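Local coordinates for salicylate 5-hydroxylase, large oxygenase component (Ralstonia sp., PDB 7C8Z), which catalyses the 5-hydroxylation of salicylate to gentisate as the oxygenase component of a multicomponent monooxygenase, using a Rieske [2Fe-2S] cluster and a mononuclear iron, at residues G72-I77 and G183-S188; G101-V106 and L176-R181; R210-R215 and V330-Q335; V339-I344 and T357-E362. One frame throughout, in Å; residues are numbered along the deposited sequence.

Contact 1. Residues G72-I77 and G183-S188; sequences GLEAEI and GAVFAS
The antiparallel pairing of G72 and L73 with V185 and A184 joins strand 69-73, an outermost strand within this chain, to strand 184-188 in the antiparallel sheet of the Rieske domain. The example shows backbone pairing carried into a turn: the bonds continue to the first residue of the 3-10 segment. G72 and V185 form a hydrogen-bonded pair, with G72 N 3.0 Å from V185 O and V185 N 2.9 Å from G72 O. L73 and A184 follow as a non-hydrogen-bonded pair. The next bond, a straight one from E74 N to G183 O (2.8 Å, 169°), falls where the chain enters the 3-10 segment 74-76. A water extends the grip, accepting from A75 N and donating to G183 O, so this carbonyl is held twice.

Side chains divide between the two faces. L73 brings CD2 to 4.2 Å from A184 CB, on the side where L73 also meets L217 and I219 of the catalytic domain and A184 meets F212. On the face of V185, its CG2 is met by E74 CG at 3.6 Å, the two side chains crossing at about a right angle. V185 has CG1 anti to its backbone N (chi1 -173°), which places CG2 beside that N and facing E74; the E74 carboxylate continues to a salt bridge with R97. Along the outer edge, E76 folds back over its own turn. Its OE2, which also forms a salt bridge with K84, accepts from L73 N at 2.9 Å on the anti side of the carboxylate.

Contact 2. Residues G101-V106 and L176-R181; sequences GGINVV and LKVAAR
I103 begins the contact by setting its CG2 methyl 4.1 Å from V178 CG1, the two side chains crossing at about a right angle. CG2 stands anti to the I103 backbone N, while the other branch, ending in CD1, extends toward A180 and comes within 4.5 Å of A180 CB at the more exposed end of the pairing. The carbonyl of I103 also lies against the valine: I103 O is 3.6 Å from V178 CG2. N104 turns the other way, and its amide nitrogen is engaged outside the contact, donating to L139 O and to D98.

With V105 the chain returns to the shared face. Its CB lies 3.7 Å from V178 CG2, and its CG1 approaches L176 CB at 4.0 Å, so this one side chain reaches two alternate residues, L176 and V178, on the same side of strand 176-181. The setting is the antiparallel sheet of the Rieske domain, in which strands 103-107 and 175-181 are central neighbours. Their local axes are 145° apart in direction, and the strands splay away from their meeting point at L176. As the backbones diverge, V178 makes the contact with its methyls. At the close end a single backbone bond crosses, L176 N donating to V105 O over 3.0 Å. Strand 184-188 adds V185 and A187 to the same apolar layer.

V106 points away from strand 176-181, its side chain about 13 Å from the iron-sulfur cluster, but its carbonyl carbon C is touched by L176 CD1 at 4.0 Å.

Contact 3. Residues R210-R215 and V330-Q335; sequences RVFNGR and VIIQQQ
R210 grips Q334 end-on, with both terminal nitrogens converging on one oxygen: NH1 donates to OE1 of Q334 over 3.0 Å and NH2 to the same atom over 3.3 Å. The oxygen lies near the guanidinium plane, at its edge, yet both donors approach from one face of the amide, well above its plane, and the two flat groups are turned 61° apart. The arginine reaches this position fully extended from CG to NE, whereas Q334 bends at chi2 (-87°) to swing its amide toward the helix. The other end of that amide, NE2, donates to T320 O, which helps fix its rotation.

Beside the arginine, V211 sets CG2 3.9 Å from Q334 CB and 4.0 Å from I332 CG2. F212 meets I332 with its ring edge, CE2 lying 3.6 Å from CG1 of I332, while V211 CG1 covers one face of the same ring. Beyond the helix, N213 OD1 accepts from R215 N, making an Asx turn, and from R215 NE as well. The whole is a helix C-terminus laid against the antiparallel sheet of the catalytic domain, which in this oxygenase family has a START-like helix-grip fold.

Contact 4. Residues V339-I344 and T357-E362; sequences VSTRHI and THFGFE
F359 folds its ring back over V339, resting one face above the backbone oxygen and presenting CZ to V339 CG2 at 3.4 Å. This overlap belongs to the beta hairpin of strands 338-346 and 352-361 in the antiparallel sheet of the catalytic domain. Chi1 of F359 (59°) places CG between its backbone N and carbonyl carbon, and the ring consequently lies across the neighbouring strand, crossing V339 at about a right angle. V339 O sits 3.6 Å above the ring plane, toward the rim, while accepting a nearly straight bond from F359 N (3.1 Å, 176°). T341 N lies at the ring's edge; it donates to T357 O at 3.0 Å, and T357 N returns the bond to T341 O at 2.9 Å.

The opposite face of the hairpin carries S340 and H358. Here S340 CB stands 4.0 Å from the centroid of the H358 imidazole, almost on its normal, as a CH-pi contact; the serine hydroxyl is bonded to Q333 on the next strand. The S340 side chain is about 12 Å from the mononuclear iron, and H358 also packs against an apolar side chain of another chain. F361, farther along, makes a cation-pi contact with R215 and meets W315 edge-to-face. On the face of F359, T341 and T357 run side by side: OG1 of T341 lies 3.6 Å from T357 CB and is hydrogen-bonded to the Y70 hydroxyl.

Following the chain from its N terminus, contact 1 opens at 72-77, contact 2 opens at 101-106 and closes at 176-181, and contact 1 then closes at 183-188, so the second loop lies wholly within the first. Strands 175-181 and 184-188 are sheet neighbours, which makes the two closures adjacent in space as well. Contact 3 follows in series, returning from the end of helix 196-211 to strand 330-335 after 114 residues. Contact 4 closes the hairpin of strands 338-346 and 352-361, the first of which lies beside strand 330-335 in the catalytic sheet. L73 of contact 1 packs on F359 of contact 4, bringing the Rieske and catalytic sheets together, while A184 meets the loop after helix 196-211.

Contact 1. Residues G72-I77 and G183-S188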
loop_
_atom_site.group_PDB
_atom_site.type_symbol
_atom_site.label_atom_id
_atom_site.label_comp_id
_atom_site.label_asym_id
_atom_site.label_seq_id
_atom_site.Cartn_x
_atom_site.Cartn_y
_atom_site.Cartn_z
ATOM N N GLY A 72 0.672 -2.962 -30.049
ATOM C CA GLY A 72 -0.781 -2.882 -30.104
ATOM C C GLY A 72 -1.355 -3.402 -31.413
ATOM O O GLY A 72 -0.749 -4.220 -32.094
ATOM N N LEU A 73 -2.563 -2.928 -31.706
ATOM C CA LEU A 73 -3.274 -3.250 -32.932
ATOM C C LEU A 73 -3.528 -1.982 -33.735
ATOM O O LEU A 73 -3.750 -0.905 -33.169
ATOM C CB LEU A 73 -4.605 -3.938 -32.628
ATOM C CG LEU A 73 -4.491 -5.249 -31.853
ATOM C CD1 LEU A 73 -5.839 -5.955 -31.804
ATOM C CD2 LEU A 73 -3.435 -6.126 -32.498
ATOM N N GLU A 74 -3.526 -2.122 -35.066
ATOM C CA GLU A 74 -3.788 -0.970 -35.922
ATOM C C GLU A 74 -5.181 -0.402 -35.681
ATOM O O GLU A 74 -5.376 0.817 -35.752
ATOM C CB GLU A 74 -3.618 -1.349 -37.392
ATOM C CG GLU A 74 -2.212 -1.775 -37.755
ATOM C CD GLU A 74 -1.872 -1.504 -39.210
ATOM O OE1 GLU A 74 -2.328 -0.472 -39.749
ATOM O OE2 GLU A 74 -1.145 -2.326 -39.813
ATOM N N ALA A 75 -6.156 -1.268 -35.393
ATOM C CA ALA A 75 -7.522 -0.816 -35.154
ATOM C C ALA A 75 -7.635 0.101 -33.945
ATOM O O ALA A 75 -8.608 0.855 -33.847
ATOM C CB ALA A 75 -8.450 -2.018 -34.980
ATOM N N GLU A 76 -6.676 0.055 -33.016
ATOM C CA GLU A 76 -6.713 0.983 -31.892
ATOM C C GLU A 76 -6.405 2.413 -32.316
ATOM O O GLU A 76 -6.688 3.344 -31.557
ATOM C CB GLU A 76 -5.728 0.560 -30.799
ATOM C CG GLU A 76 -5.637 -0.936 -30.566
ATOM C CD GLU A 76 -4.888 -1.286 -29.296
ATOM O OE1 GLU A 76 -5.464 -1.163 -28.200
ATOM O OE2 GLU A 76 -3.707 -1.666 -29.394
ATOM N N ILE A 77 -5.847 2.615 -33.506
ATOM C CA ILE A 77 -5.484 3.958 -33.953
ATOM C C ILE A 77 -5.848 4.126 -35.425
ATOM O O ILE A 77 -4.955 4.245 -36.277
ATOM C CB ILE A 77 -3.993 4.235 -33.699
ATOM C CG1 ILE A 77 -3.136 3.027 -34.086
ATOM C CG2 ILE A 77 -3.758 4.570 -32.236
ATOM C CD1 ILE A 77 -1.707 3.390 -34.432
ATOM N N GLY A 183 -2.417 -6.396 -39.057
ATOM C CA GLY A 183 -3.160 -5.640 -38.075
ATOM C C GLY A 183 -2.481 -5.523 -36.730
ATOM O O GLY A 183 -2.930 -4.727 -35.897
ATOM N N ALA A 184 -1.429 -6.296 -36.489
ATOM C CA ALA A 184 -0.682 -6.216 -35.245
ATOM C C ALA A 184 0.540 -5.329 -35.442
ATOM O O ALA A 184 1.114 -5.262 -36.533
ATOM C CB ALA A 184 -0.259 -7.608 -34.771
ATOM N N VAL A 185 0.948 -4.659 -34.366
ATOM C CA VAL A 185 2.018 -3.670 -34.408
ATOM C C VAL A 185 3.009 -3.998 -33.302
ATOM O O VAL A 185 2.643 -4.002 -32.115
ATOM C CB VAL A 185 1.487 -2.235 -34.247
ATOM C CG1 VAL A 185 2.601 -1.231 -34.455
ATOM C CG2 VAL A 185 0.347 -1.971 -35.220
ATOM N N PHE A 186 4.249 -4.276 -33.695
ATOM C CA PHE A 186 5.397 -4.450 -32.822
ATOM C C PHE A 186 6.351 -3.282 -33.022
ATOM O O PHE A 186 6.305 -2.580 -34.036
ATOM C CB PHE A 186 6.132 -5.765 -33.124
ATOM C CG PHE A 186 5.375 -6.995 -32.720
ATOM C CD1 PHE A 186 4.193 -7.337 -33.353
ATOM C CD2 PHE A 186 5.848 -7.811 -31.706
ATOM C CE1 PHE A 186 3.495 -8.460 -32.977
ATOM C CE2 PHE A 186 5.154 -8.937 -31.330
ATOM C CZ PHE A 186 3.976 -9.262 -31.965
ATOM N N ALA A 187 7.254 -3.108 -32.066
ATOM C CA ALA A 187 8.239 -2.041 -32.148
ATOM C C ALA A 187 9.523 -2.515 -31.489
ATOM O O ALA A 187 9.560 -3.555 -30.825
ATOM C CB ALA A 187 7.726 -0.750 -31.496
ATOM N N SER A 188 10.582 -1.734 -31.678
ATOM C CA SER A 188 11.869 -2.099 -31.109
ATOM C C SER A 188 12.735 -0.861 -30.957
ATOM O O SER A 188 12.806 -0.028 -31.866
ATOM C CB SER A 188 12.577 -3.135 -31.992
ATOM O OG SER A 188 13.897 -3.388 -31.543
HETATM O O HOH W 1 -5.434 -4.104 -36.046
#

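Contact 2. Residues G101-V106 and L176-R181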
loop_
_atom_site.group_PDB
_atom_site.type_symbol
_atom_site.label_atom_id
_atom_site.label_comp_id
_atom_site.label_asym_id
_atom_site.label_seq_id
_atom_site.Cartn_x
_atom_site.Cartn_y
_atom_site.Cartn_z
ATOM N N GLY A 101 -0.577 7.920 -42.857
ATOM C CA GLY A 101 -1.170 6.600 -42.790
ATOM C C GLY A 101 -0.292 5.549 -42.148
ATOM O O GLY A 101 -0.791 4.458 -41.847
ATOM N N GLY A 102 0.991 5.831 -41.929
ATOM C CA GLY A 102 1.870 4.907 -41.243
ATOM C C GLY A 102 1.690 4.977 -39.734
ATOM O O GLY A 102 0.811 5.662 -39.209
ATOM N N ILE A 103 2.547 4.242 -39.027
ATOM C CA ILE A 103 2.482 4.148 -37.572
ATOM C C ILE A 103 3.854 4.474 -36.996
ATOM O O ILE A 103 4.833 3.783 -37.294
ATOM C CB ILE A 103 2.015 2.759 -37.109
ATOM C CG1 ILE A 103 0.576 2.522 -37.557
ATOM C CG2 ILE A 103 2.139 2.627 -35.594
ATOM C CD1 ILE A 103 0.101 1.115 -37.330
ATOM N N ASN A 104 3.922 5.516 -36.173
ATOM C CA ASN A 104 5.136 5.875 -35.456
ATOM C C ASN A 104 5.059 5.392 -34.014
ATOM O O ASN A 104 3.983 5.339 -33.413
ATOM C CB ASN A 104 5.368 7.392 -35.463
ATOM C CG ASN A 104 4.979 8.049 -36.777
ATOM O OD1 ASN A 104 5.070 7.440 -37.843
ATOM N ND2 ASN A 104 4.560 9.310 -36.706
ATOM N N VAL A 105 6.213 5.031 -33.462
ATOM C CA VAL A 105 6.323 4.674 -32.053
ATOM C C VAL A 105 7.494 5.445 -31.466
ATOM O O VAL A 105 8.637 5.279 -31.910
ATOM C CB VAL A 105 6.505 3.164 -31.842
ATOM C CG1 VAL A 105 6.923 2.883 -30.403
ATOM C CG2 VAL A 105 5.219 2.435 -32.176
ATOM N N VAL A 106 7.210 6.289 -30.477
ATOM C CA VAL A 106 8.227 7.137 -29.868
ATOM C C VAL A 106 8.253 6.885 -28.367
ATOM O O VAL A 106 7.284 6.415 -27.772
ATOM C CB VAL A 106 7.987 8.629 -30.161
ATOM C CG1 VAL A 106 7.932 8.869 -31.663
ATOM C CG2 VAL A 106 6.702 9.098 -29.479
ATOM N N LEU A 176 11.571 4.674 -32.210
ATOM C CA LEU A 176 11.688 3.228 -32.271
ATOM C C LEU A 176 11.320 2.761 -33.670
ATOM O O LEU A 176 10.520 3.397 -34.361
ATOM C CB LEU A 176 10.778 2.551 -31.242
ATOM C CG LEU A 176 11.226 2.595 -29.782
ATOM C CD1 LEU A 176 10.908 3.950 -29.160
ATOM C CD2 LEU A 176 10.571 1.465 -28.988
ATOM N N LYS A 177 11.911 1.649 -34.092
ATOM C CA LYS A 177 11.526 1.058 -35.363
ATOM C C LYS A 177 10.226 0.293 -35.183
ATOM O O LYS A 177 9.978 -0.293 -34.125
ATOM C CB LYS A 177 12.626 0.142 -35.899
ATOM C CG LYS A 177 12.347 -0.383 -37.304
ATOM C CD LYS A 177 13.592 -0.393 -38.182
ATOM C CE LYS A 177 14.418 -1.646 -37.966
ATOM N NZ LYS A 177 14.235 -2.620 -39.072
ATOM N N VAL A 178 9.381 0.323 -36.211
ATOM C CA VAL A 178 8.013 -0.174 -36.131
ATOM C C VAL A 178 7.819 -1.254 -37.187
ATOM O O VAL A 178 8.260 -1.101 -38.332
ATOM C CB VAL A 178 6.989 0.965 -36.316
ATOM C CG1 VAL A 178 5.576 0.444 -36.148
ATOM C CG2 VAL A 178 7.264 2.086 -35.327
ATOM N N ALA A 179 7.164 -2.349 -36.802
ATOM C CA ALA A 179 6.820 -3.426 -37.725
ATOM C C ALA A 179 5.338 -3.737 -37.559
ATOM O O ALA A 179 4.913 -4.210 -36.500
ATOM C CB ALA A 179 7.670 -4.671 -37.470
ATOM N N ALA A 180 4.553 -3.454 -38.589
ATOM C CA ALA A 180 3.130 -3.751 -38.597
ATOM C C ALA A 180 2.831 -4.818 -39.641
ATOM O O ALA A 180 3.370 -4.785 -40.751
ATOM C CB ALA A 180 2.302 -2.492 -38.872
ATOM N N ARG A 181 1.980 -5.773 -39.272
ATOM C CA ARG A 181 1.629 -6.869 -40.164
ATOM C C ARG A 181 0.313 -7.477 -39.708
ATOM O O ARG A 181 0.124 -7.724 -38.513
ATOM C CB ARG A 181 2.719 -7.943 -40.198
ATOM C CG ARG A 181 2.404 -9.073 -41.170
ATOM C CD ARG A 181 3.440 -10.179 -41.126
ATOM N NE ARG A 181 3.172 -11.208 -42.128
ATOM C CZ ARG A 181 3.909 -11.401 -43.218
ATOM N NH1 ARG A 181 4.962 -10.629 -43.449
ATOM N NH2 ARG A 181 3.596 -12.362 -44.077
#

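Contact 3. Residues R210-R215 and V330-Q335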
loop_
_atom_site.group_PDB
_atom_site.type_symbol
_atom_site.label_atom_id
_atom_site.label_comp_id
_atom_site.label_asym_id
_atom_site.label_seq_id
_atom_site.Cartn_x
_atom_site.Cartn_y
_atom_site.Cartn_z
ATOM N N ARG A 210 -1.989 -16.618 -39.571
ATOM C CA ARG A 210 -3.222 -17.382 -39.479
ATOM C C ARG A 210 -4.260 -16.639 -38.650
ATOM O O ARG A 210 -5.444 -16.601 -39.014
ATOM C CB ARG A 210 -2.930 -18.755 -38.878
ATOM C CG ARG A 210 -4.167 -19.530 -38.536
ATOM C CD ARG A 210 -3.866 -20.650 -37.570
ATOM N NE ARG A 210 -5.062 -21.437 -37.309
ATOM C CZ ARG A 210 -5.784 -21.347 -36.198
ATOM N NH1 ARG A 210 -5.423 -20.505 -35.243
ATOM N NH2 ARG A 210 -6.864 -22.101 -36.042
ATOM N N VAL A 211 -3.835 -16.017 -37.546
ATOM C CA VAL A 211 -4.772 -15.196 -36.785
ATOM C C VAL A 211 -4.959 -13.839 -37.454
ATOM O O VAL A 211 -6.089 -13.405 -37.708
ATOM C CB VAL A 211 -4.289 -15.054 -35.330
ATOM C CG1 VAL A 211 -4.908 -13.833 -34.690
ATOM C CG2 VAL A 211 -4.644 -16.291 -34.527
ATOM N N PHE A 212 -3.858 -13.149 -37.749
ATOM C CA PHE A 212 -3.896 -11.848 -38.418
ATOM C C PHE A 212 -3.785 -12.075 -39.924
ATOM O O PHE A 212 -2.727 -11.918 -40.534
ATOM C CB PHE A 212 -2.780 -10.952 -37.902
ATOM C CG PHE A 212 -2.781 -10.775 -36.411
ATOM C CD1 PHE A 212 -3.756 -10.009 -35.790
ATOM C CD2 PHE A 212 -1.801 -11.365 -35.630
ATOM C CE1 PHE A 212 -3.756 -9.840 -34.417
ATOM C CE2 PHE A 212 -1.794 -11.199 -34.254
ATOM C CZ PHE A 212 -2.772 -10.439 -33.649
ATOM N N ASN A 213 -4.908 -12.455 -40.535
ATOM C CA ASN A 213 -4.913 -12.896 -41.923
ATOM C C ASN A 213 -5.212 -11.776 -42.911
ATOM O O ASN A 213 -5.530 -12.059 -44.071
ATOM C CB ASN A 213 -5.915 -14.037 -42.117
ATOM C CG ASN A 213 -7.367 -13.581 -42.010
ATOM O OD1 ASN A 213 -7.656 -12.420 -41.708
ATOM N ND2 ASN A 213 -8.290 -14.499 -42.278
ATOM N N GLY A 214 -5.108 -10.522 -42.492
ATOM C CA GLY A 214 -5.329 -9.400 -43.371
ATOM C C GLY A 214 -6.680 -8.736 -43.225
ATOM O O GLY A 214 -6.851 -7.609 -43.703
ATOM N N ARG A 215 -7.647 -9.404 -42.602
ATOM C CA ARG A 215 -8.913 -8.750 -42.308
ATOM C C ARG A 215 -8.676 -7.578 -41.360
ATOM O O ARG A 215 -7.737 -7.580 -40.562
ATOM C CB ARG A 215 -9.886 -9.738 -41.665
ATOM C CG ARG A 215 -10.356 -10.870 -42.553
ATOM C CD ARG A 215 -11.115 -11.904 -41.733
ATOM N NE ARG A 215 -10.208 -12.754 -40.968
ATOM C CZ ARG A 215 -10.591 -13.686 -40.099
ATOM N NH1 ARG A 215 -11.882 -13.894 -39.867
ATOM N NH2 ARG A 215 -9.678 -14.414 -39.461
ATOM N N VAL A 330 4.613 -10.921 -25.779
ATOM C CA VAL A 330 3.196 -11.073 -26.090
ATOM C C VAL A 330 2.791 -12.520 -26.322
ATOM O O VAL A 330 3.600 -13.384 -26.671
ATOM C CB VAL A 330 2.792 -10.203 -27.306
ATOM C CG1 VAL A 330 3.194 -10.865 -28.615
ATOM C CG2 VAL A 330 1.295 -9.877 -27.273
ATOM N N ILE A 331 1.502 -12.765 -26.099
ATOM C CA ILE A 331 0.837 -14.004 -26.462
ATOM C C ILE A 331 -0.296 -13.661 -27.417
ATOM O O ILE A 331 -1.060 -12.725 -27.165
ATOM C CB ILE A 331 0.294 -14.732 -25.222
ATOM C CG1 ILE A 331 1.450 -15.257 -24.376
ATOM C CG2 ILE A 331 -0.650 -15.862 -25.631
ATOM C CD1 ILE A 331 1.250 -15.055 -22.897
ATOM N N ILE A 332 -0.407 -14.414 -28.504
ATOM C CA ILE A 332 -1.554 -14.348 -29.398
ATOM C C ILE A 332 -2.373 -15.595 -29.126
ATOM O O ILE A 332 -1.894 -16.721 -29.316
ATOM C CB ILE A 332 -1.138 -14.259 -30.875
ATOM C CG1 ILE A 332 -0.706 -12.837 -31.228
ATOM C CG2 ILE A 332 -2.290 -14.671 -31.771
ATOM C CD1 ILE A 332 0.708 -12.500 -30.816
ATOM N N GLN A 333 -3.596 -15.401 -28.662
ATOM C CA GLN A 333 -4.461 -16.498 -28.275
ATOM C C GLN A 333 -5.562 -16.638 -29.308
ATOM O O GLN A 333 -6.298 -15.675 -29.577
ATOM C CB GLN A 333 -5.064 -16.269 -26.893
ATOM C CG GLN A 333 -6.366 -17.022 -26.670
ATOM C CD GLN A 333 -7.495 -16.115 -26.222
ATOM O OE1 GLN A 333 -7.328 -15.297 -25.313
ATOM N NE2 GLN A 333 -8.654 -16.254 -26.859
ATOM N N GLN A 334 -5.664 -17.833 -29.885
ATOM C CA GLN A 334 -6.869 -18.270 -30.569
ATOM C C GLN A 334 -7.349 -19.514 -29.838
ATOM O O GLN A 334 -6.760 -20.593 -29.972
ATOM C CB GLN A 334 -6.617 -18.553 -32.050
ATOM C CG GLN A 334 -7.862 -18.992 -32.812
ATOM C CD GLN A 334 -8.088 -20.493 -32.744
ATOM O OE1 GLN A 334 -7.145 -21.280 -32.864
ATOM N NE2 GLN A 334 -9.339 -20.899 -32.545
ATOM N N GLN A 335 -8.461 -19.342 -29.117
ATOM C CA GLN A 335 -9.148 -20.426 -28.368
ATOM C C GLN A 335 -10.609 -20.451 -28.834
ATOM O O GLN A 335 -11.309 -19.443 -28.623
ATOM C CB GLN A 335 -9.052 -20.182 -26.861
ATOM C CG GLN A 335 -9.254 -21.439 -26.026
ATOM C CD GLN A 335 -7.985 -21.873 -25.334
ATOM O OE1 GLN A 335 -7.234 -21.059 -24.803
ATOM N NE2 GLN A 335 -7.737 -23.173 -25.335
#

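Contact 4. Residues V339-I344 and T357-E362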
loop_
_atom_site.group_PDB
_atom_site.type_symbol
_atom_site.label_atom_id
_atom_site.label_comp_id
_atom_site.label_asym_id
_atom_site.label_seq_id
_atom_site.Cartn_x
_atom_site.Cartn_y
_atom_site.Cartn_z
ATOM N N VAL A 339 -10.495 -14.597 -29.548
ATOM C CA VAL A 339 -9.194 -14.256 -30.097
ATOM C C VAL A 339 -8.734 -12.947 -29.465
ATOM O O VAL A 339 -9.474 -11.945 -29.440
ATOM C CB VAL A 339 -9.202 -14.184 -31.640
ATOM C CG1 VAL A 339 -10.228 -13.202 -32.154
ATOM C CG2 VAL A 339 -7.813 -13.856 -32.166
ATOM N N SER A 340 -7.521 -12.972 -28.919
ATOM C CA SER A 340 -7.030 -11.858 -28.126
ATOM C C SER A 340 -5.515 -11.820 -28.202
ATOM O O SER A 340 -4.863 -12.805 -28.552
ATOM C CB SER A 340 -7.482 -11.962 -26.665
ATOM O OG SER A 340 -6.732 -12.946 -25.975
ATOM N N THR A 341 -4.958 -10.657 -27.895
ATOM C CA THR A 341 -3.545 -10.572 -27.563
ATOM C C THR A 341 -3.420 -10.308 -26.072
ATOM O O THR A 341 -4.302 -9.708 -25.457
ATOM C CB THR A 341 -2.804 -9.493 -28.371
ATOM O OG1 THR A 341 -3.387 -8.212 -28.127
ATOM C CG2 THR A 341 -2.860 -9.795 -29.863
ATOM N N ARG A 342 -2.353 -10.834 -25.484
ATOM C CA ARG A 342 -2.086 -10.735 -24.055
ATOM C C ARG A 342 -0.684 -10.167 -23.896
ATOM O O ARG A 342 0.306 -10.836 -24.220
ATOM C CB ARG A 342 -2.211 -12.091 -23.377
ATOM C CG ARG A 342 -3.467 -12.840 -23.755
ATOM C CD ARG A 342 -3.377 -14.271 -23.289
ATOM N NE ARG A 342 -4.582 -15.023 -23.610
ATOM C CZ ARG A 342 -4.804 -16.262 -23.196
ATOM N NH1 ARG A 342 -3.896 -16.879 -22.449
ATOM N NH2 ARG A 342 -5.933 -16.881 -23.525
ATOM N N HIS A 343 -0.610 -8.933 -23.415
ATOM C CA HIS A 343 0.613 -8.151 -23.374
ATOM C C HIS A 343 1.224 -8.242 -21.981
ATOM O O HIS A 343 0.538 -7.974 -20.984
ATOM C CB HIS A 343 0.294 -6.699 -23.741
ATOM C CG HIS A 343 1.496 -5.823 -23.918
ATOM N ND1 HIS A 343 1.392 -4.470 -24.154
ATOM C CD2 HIS A 343 2.821 -6.102 -23.900
ATOM C CE1 HIS A 343 2.601 -3.950 -24.270
ATOM N NE2 HIS A 343 3.485 -4.919 -24.120
ATOM N N ILE A 344 2.499 -8.659 -21.923
ATOM C CA ILE A 344 3.265 -8.733 -20.680
ATOM C C ILE A 344 4.007 -7.420 -20.478
ATOM O O ILE A 344 4.737 -6.965 -21.366
ATOM C CB ILE A 344 4.256 -9.908 -20.707
ATOM C CG1 ILE A 344 3.526 -11.242 -20.790
ATOM C CG2 ILE A 344 5.146 -9.886 -19.466
ATOM C CD1 ILE A 344 4.465 -12.401 -20.872
ATOM N N THR A 357 -6.231 -7.667 -24.833
ATOM C CA THR A 357 -6.978 -6.953 -25.865
ATOM C C THR A 357 -7.774 -8.005 -26.625
ATOM O O THR A 357 -7.209 -8.780 -27.408
ATOM C CB THR A 357 -6.044 -6.186 -26.796
ATOM O OG1 THR A 357 -5.059 -5.487 -26.026
ATOM C CG2 THR A 357 -6.830 -5.190 -27.636
ATOM N N HIS A 358 -9.078 -8.063 -26.358
ATOM C CA HIS A 358 -9.969 -8.979 -27.056
ATOM C C HIS A 358 -10.504 -8.295 -28.303
ATOM O O HIS A 358 -11.013 -7.163 -28.220
ATOM C CB HIS A 358 -11.131 -9.401 -26.157
ATOM C CG HIS A 358 -10.737 -10.312 -25.041
ATOM N ND1 HIS A 358 -11.076 -11.648 -25.018
ATOM C CD2 HIS A 358 -10.040 -10.080 -23.904
ATOM C CE1 HIS A 358 -10.602 -12.201 -23.915
ATOM N NE2 HIS A 358 -9.968 -11.270 -23.221
ATOM N N PHE A 359 -10.423 -8.987 -29.445
ATOM C CA PHE A 359 -10.852 -8.372 -30.695
ATOM C C PHE A 359 -11.599 -9.377 -31.558
ATOM O O PHE A 359 -11.509 -10.590 -31.361
ATOM C CB PHE A 359 -9.666 -7.790 -31.481
ATOM C CG PHE A 359 -8.616 -8.805 -31.851
ATOM C CD1 PHE A 359 -7.628 -9.164 -30.946
ATOM C CD2 PHE A 359 -8.604 -9.385 -33.110
ATOM C CE1 PHE A 359 -6.659 -10.087 -31.286
ATOM C CE2 PHE A 359 -7.638 -10.310 -33.457
ATOM C CZ PHE A 359 -6.663 -10.657 -32.544
ATOM N N GLY A 360 -12.355 -8.841 -32.512
ATOM C CA GLY A 360 -13.011 -9.620 -33.540
ATOM C C GLY A 360 -12.632 -9.092 -34.907
ATOM O O GLY A 360 -11.709 -8.278 -35.018
ATOM N N PHE A 361 -13.318 -9.539 -35.953
ATOM C CA PHE A 361 -13.024 -9.120 -37.315
ATOM C C PHE A 361 -14.160 -8.263 -37.854
ATOM O O PHE A 361 -15.298 -8.330 -37.379
ATOM C CB PHE A 361 -12.796 -10.333 -38.223
ATOM C CG PHE A 361 -11.829 -11.330 -37.658
ATOM C CD1 PHE A 361 -10.463 -11.143 -37.792
ATOM C CD2 PHE A 361 -12.286 -12.445 -36.976
ATOM C CE1 PHE A 361 -9.572 -12.048 -37.267
ATOM C CE2 PHE A 361 -11.398 -13.359 -36.450
ATOM C CZ PHE A 361 -10.039 -13.160 -36.594
ATOM N N GLU A 362 -13.830 -7.443 -38.855
ATOM C CA GLU A 362 -14.819 -6.522 -39.407
ATOM C C GLU A 362 -15.996 -7.258 -40.038
ATOM O O GLU A 362 -17.130 -6.768 -39.976
ATOM C CB GLU A 362 -14.160 -5.577 -40.417
ATOM C CG GLU A 362 -14.765 -4.169 -40.433
ATOM C CD GLU A 362 -14.246 -3.283 -39.305
ATOM O OE1 GLU A 362 -14.945 -3.152 -38.276
ATOM O OE2 GLU A 362 -13.143 -2.712 -39.451
#